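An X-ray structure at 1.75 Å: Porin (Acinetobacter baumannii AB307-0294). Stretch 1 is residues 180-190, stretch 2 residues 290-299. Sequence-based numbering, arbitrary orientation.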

# COMPACT_ATOMS: atom_id res chain seq x y z
N VAL A 180 2.90 10.46 13.91
CA VAL A 180 2.20 9.22 13.50
C VAL A 180 0.74 9.24 14.07
O VAL A 180 0.44 9.89 15.06
CB VAL A 180 2.97 7.92 13.94
CG1 VAL A 180 4.39 7.98 13.39
CG2 VAL A 180 3.16 7.85 15.48
N GLY A 181 -0.11 8.51 13.45
CA GLY A 181 -1.49 8.42 13.85
C GLY A 181 -2.36 7.71 12.88
O GLY A 181 -1.90 6.85 12.16
N THR A 182 -3.65 8.02 12.89
CA THR A 182 -4.67 7.36 12.10
C THR A 182 -5.49 8.37 11.34
O THR A 182 -5.62 9.53 11.80
CB THR A 182 -5.72 6.58 12.97
OG1 THR A 182 -6.22 7.48 14.00
CG2 THR A 182 -5.05 5.47 13.65
N ASP A 183 -6.02 7.94 10.24
CA ASP A 183 -7.05 8.70 9.55
C ASP A 183 -8.43 8.18 10.09
O ASP A 183 -8.50 7.13 10.82
CB ASP A 183 -6.98 8.40 8.07
CG ASP A 183 -5.76 9.10 7.40
OD1 ASP A 183 -5.43 10.17 7.80
OD2 ASP A 183 -5.27 8.47 6.46
N ASN A 184 -9.48 8.95 9.76
CA ASN A 184 -10.84 8.48 10.16
C ASN A 184 -11.59 8.21 8.87
O ASN A 184 -12.02 9.10 8.19
CB ASN A 184 -11.49 9.53 11.04
CG ASN A 184 -12.69 8.94 11.85
OD1 ASN A 184 -12.71 7.69 11.99
ND2 ASN A 184 -13.56 9.77 12.30
N ILE A 185 -11.68 6.99 8.48
CA ILE A 185 -12.28 6.60 7.19
C ILE A 185 -13.78 6.34 7.41
O ILE A 185 -14.08 5.50 8.32
CB ILE A 185 -11.56 5.38 6.64
CG1 ILE A 185 -10.11 5.82 6.31
CG2 ILE A 185 -12.24 4.85 5.41
CD1 ILE A 185 -9.25 4.67 6.25
N ASN A 186 -14.67 7.01 6.69
CA ASN A 186 -16.09 6.74 6.92
C ASN A 186 -16.52 6.86 8.35
O ASN A 186 -17.46 6.18 8.79
CB ASN A 186 -16.56 5.38 6.37
CG ASN A 186 -16.22 5.19 4.88
OD1 ASN A 186 -16.11 6.16 4.11
ND2 ASN A 186 -15.98 3.96 4.47
N HIS A 187 -15.93 7.86 9.06
CA HIS A 187 -16.25 8.07 10.47
C HIS A 187 -16.23 6.78 11.30
O HIS A 187 -17.07 6.68 12.27
CB HIS A 187 -17.57 8.76 10.61
CG HIS A 187 -17.70 10.05 9.85
ND1 HIS A 187 -17.12 11.17 10.33
CD2 HIS A 187 -18.17 10.38 8.58
CE1 HIS A 187 -17.28 12.19 9.49
NE2 HIS A 187 -17.90 11.73 8.41
N ARG A 188 -15.28 5.95 11.04
CA ARG A 188 -15.11 4.63 11.68
C ARG A 188 -14.88 4.71 13.19
O ARG A 188 -15.42 3.92 14.02
CB ARG A 188 -13.98 3.91 10.98
CG ARG A 188 -13.68 2.52 11.37
CD ARG A 188 -12.68 1.94 10.33
NE ARG A 188 -13.26 1.85 9.02
CZ ARG A 188 -12.63 1.54 7.85
NH1 ARG A 188 -11.34 1.34 7.86
NH2 ARG A 188 -13.17 1.50 6.73
N PHE A 189 -14.14 5.76 13.56
CA PHE A 189 -13.77 6.09 14.90
C PHE A 189 -14.16 7.49 15.28
O PHE A 189 -14.84 8.20 14.50
CB PHE A 189 -12.26 5.80 15.09
CG PHE A 189 -11.79 4.47 14.66
CD1 PHE A 189 -12.12 3.31 15.41
CD2 PHE A 189 -11.15 4.28 13.49
CE1 PHE A 189 -11.77 2.04 14.98
CE2 PHE A 189 -10.72 3.00 13.07
CZ PHE A 189 -11.04 1.91 13.78
N ASN A 190 -13.81 7.94 16.50
CA ASN A 190 -14.31 9.22 16.98
C ASN A 190 -13.65 10.35 16.22
O ASN A 190 -14.28 11.48 16.21
CB ASN A 190 -13.93 9.50 18.45
CG ASN A 190 -14.66 8.63 19.52
OD1 ASN A 190 -15.64 8.12 19.19
ND2 ASN A 190 -14.17 8.67 20.65
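Stretch 2 290-299: STGLPFLSGT

From T291 to S297 stretch 2 is extended, without regular helix or strand, and it runs antiparallel to stretch 1: its early residues lie beside R188 and F189, its later ones beside G181 to D183. The CA atoms of R188 and G292 are 6.1 Å apart, those of T182 and S297 4.1 Å, so the two chains draw closer toward the end of stretch 2. Together they bury 587 Å², although more than a hundred residues separate any touching pair in sequence.

S290 stands clear of stretch 1, and contact begins with T291. Its CA-to-CB bond points toward stretch 1, and with chi1 in the p well T291 OG1 donates a hydrogen bond to G292 O at 2.9 Å. T291 OG1 also lies 3.5 Å from F189 CE1, at the edge of the phenyl ring, where the polarized C-H bonds of an aromatic tolerate an oxygen well.

At G292 the arginine comes close: R188 CD is 3.8 Å from G292 CA. A CB here would point toward stretch 1 and come within 2.8 Å of R188 CD, a clash, so glycine leaves room for the arginine chain. The peptide is also tied by water 4, which accepts from G292 N at 2.9 Å and donates to R188 O at 2.8 Å. G292 O approaches F189 CZ at 3.5 Å.

The CA-to-CB bond of L293 points away, and its backbone makes the contact. R188, extended through chi1 and chi2 and bent at chi3 (m), reaches along the chain so that R188 NH1 donates to L293 O at 3.3 Å, a long bond with an angle of 141°. The carbonyl lies near the guanidinium plane, where the N-H bonds point.

P294 has no amide hydrogen to satisfy, and its ring provides a compact apolar surface; P294 CB packs 3.7 Å from F189 CZ. F295 starts with CB directed away, yet its ring end returns to stretch 1, placing F295 CZ 3.5 Å from I185 CD1 in an apolar contact and F295 CE2 3.8 Å from R188 NH1. F295 O lies 3.6 Å from T182 CG2 and 2.7 Å from water 2, which accepts from D183 N at 3.0 Å.

The CA-to-CB bond of L296 points away overall, yet its branched apolar side chain is long enough to come back; the backbone is close too, L296 CA making a C-H...O contact of 3.5 Å with G181 O. Water 3 lies 3.0 Å from L296 O and 2.9 Å from D183 OD2, within hydrogen-bonding reach of both.

S297 makes the shortest direct hydrogen bond between the stretches, from S297 N to G181 O at 2.8 Å. Its CA-to-CB bond points toward stretch 1, S297 CB lying 3.8 Å from T182 C; the small side chain suits so close an approach. S297 OG is 2.8 Å from water 1.

G298 adopts a positive phi of 78°, which favours glycine, and G298 N donates almost linearly to D183 OD2 at 3.0 Å. The D183 carboxylate thus takes up the G298 amide where the chain leaves its extended course. T299 makes no direct contact.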

# COMPACT_ATOMS: atom_id res chain seq x y z
N SER A 290 -17.08 -4.46 17.28
CA SER A 290 -17.84 -3.14 17.38
C SER A 290 -17.39 -2.06 16.42
O SER A 290 -18.16 -1.10 16.21
CB SER A 290 -17.68 -2.54 18.80
OG SER A 290 -18.17 -3.49 19.70
N THR A 291 -16.25 -2.17 15.84
CA THR A 291 -15.68 -1.22 14.88
C THR A 291 -15.16 -1.79 13.67
O THR A 291 -14.86 -3.01 13.65
CB THR A 291 -14.65 -0.28 15.58
OG1 THR A 291 -13.34 -0.99 15.77
CG2 THR A 291 -15.08 0.29 16.87
N GLY A 292 -14.76 -0.97 12.73
CA GLY A 292 -13.99 -1.41 11.63
C GLY A 292 -12.53 -1.52 12.02
O GLY A 292 -12.10 -1.33 13.12
N LEU A 293 -11.73 -1.82 11.02
CA LEU A 293 -10.30 -2.06 11.13
C LEU A 293 -9.46 -0.74 11.20
O LEU A 293 -9.57 0.06 10.30
CB LEU A 293 -9.76 -2.81 9.92
CG LEU A 293 -8.29 -3.19 9.86
CD1 LEU A 293 -7.90 -4.15 10.96
CD2 LEU A 293 -7.89 -3.63 8.48
N PRO A 294 -8.72 -0.55 12.24
CA PRO A 294 -7.74 0.59 12.25
C PRO A 294 -6.43 0.24 11.61
O PRO A 294 -5.99 -0.90 11.60
CB PRO A 294 -7.47 0.90 13.74
CG PRO A 294 -7.56 -0.53 14.35
CD PRO A 294 -8.59 -1.29 13.53
N PHE A 295 -5.76 1.31 11.09
CA PHE A 295 -4.41 1.20 10.54
C PHE A 295 -3.79 2.60 10.47
O PHE A 295 -4.56 3.56 10.65
CB PHE A 295 -4.37 0.42 9.18
CG PHE A 295 -5.45 0.84 8.18
CD1 PHE A 295 -5.16 1.89 7.28
CD2 PHE A 295 -6.68 0.16 8.12
CE1 PHE A 295 -6.10 2.27 6.38
CE2 PHE A 295 -7.67 0.56 7.28
CZ PHE A 295 -7.39 1.66 6.42
N LEU A 296 -2.55 2.67 10.17
CA LEU A 296 -1.85 3.98 10.20
C LEU A 296 -2.38 4.92 9.16
O LEU A 296 -2.82 4.53 8.07
CB LEU A 296 -0.33 3.76 10.14
CG LEU A 296 0.21 3.14 11.39
CD1 LEU A 296 1.63 2.60 11.12
CD2 LEU A 296 0.37 4.11 12.54
N SER A 297 -2.25 6.19 9.44
CA SER A 297 -2.62 7.27 8.50
C SER A 297 -1.81 7.17 7.21
O SER A 297 -0.60 6.79 7.20
CB SER A 297 -2.42 8.66 9.17
OG SER A 297 -1.03 8.85 9.51
N GLY A 298 -2.40 7.74 6.17
CA GLY A 298 -1.71 7.99 4.89
C GLY A 298 -1.49 6.82 3.94
O GLY A 298 -0.66 6.86 2.99
N THR A 299 -2.21 5.73 4.26
CA THR A 299 -1.94 4.44 3.56
C THR A 299 -3.30 3.64 3.36
O THR A 299 -4.31 4.13 3.80
CB THR A 299 -0.83 3.62 4.25
OG1 THR A 299 -0.31 2.56 3.28
CG2 THR A 299 -1.27 3.13 5.48
O HOH W 1 1.13 7.37 10.55
O HOH W 2 -6.00 5.20 9.00
O HOH W 3 -5.17 5.54 6.44
O HOH W 4 -16.33 1.45 13.03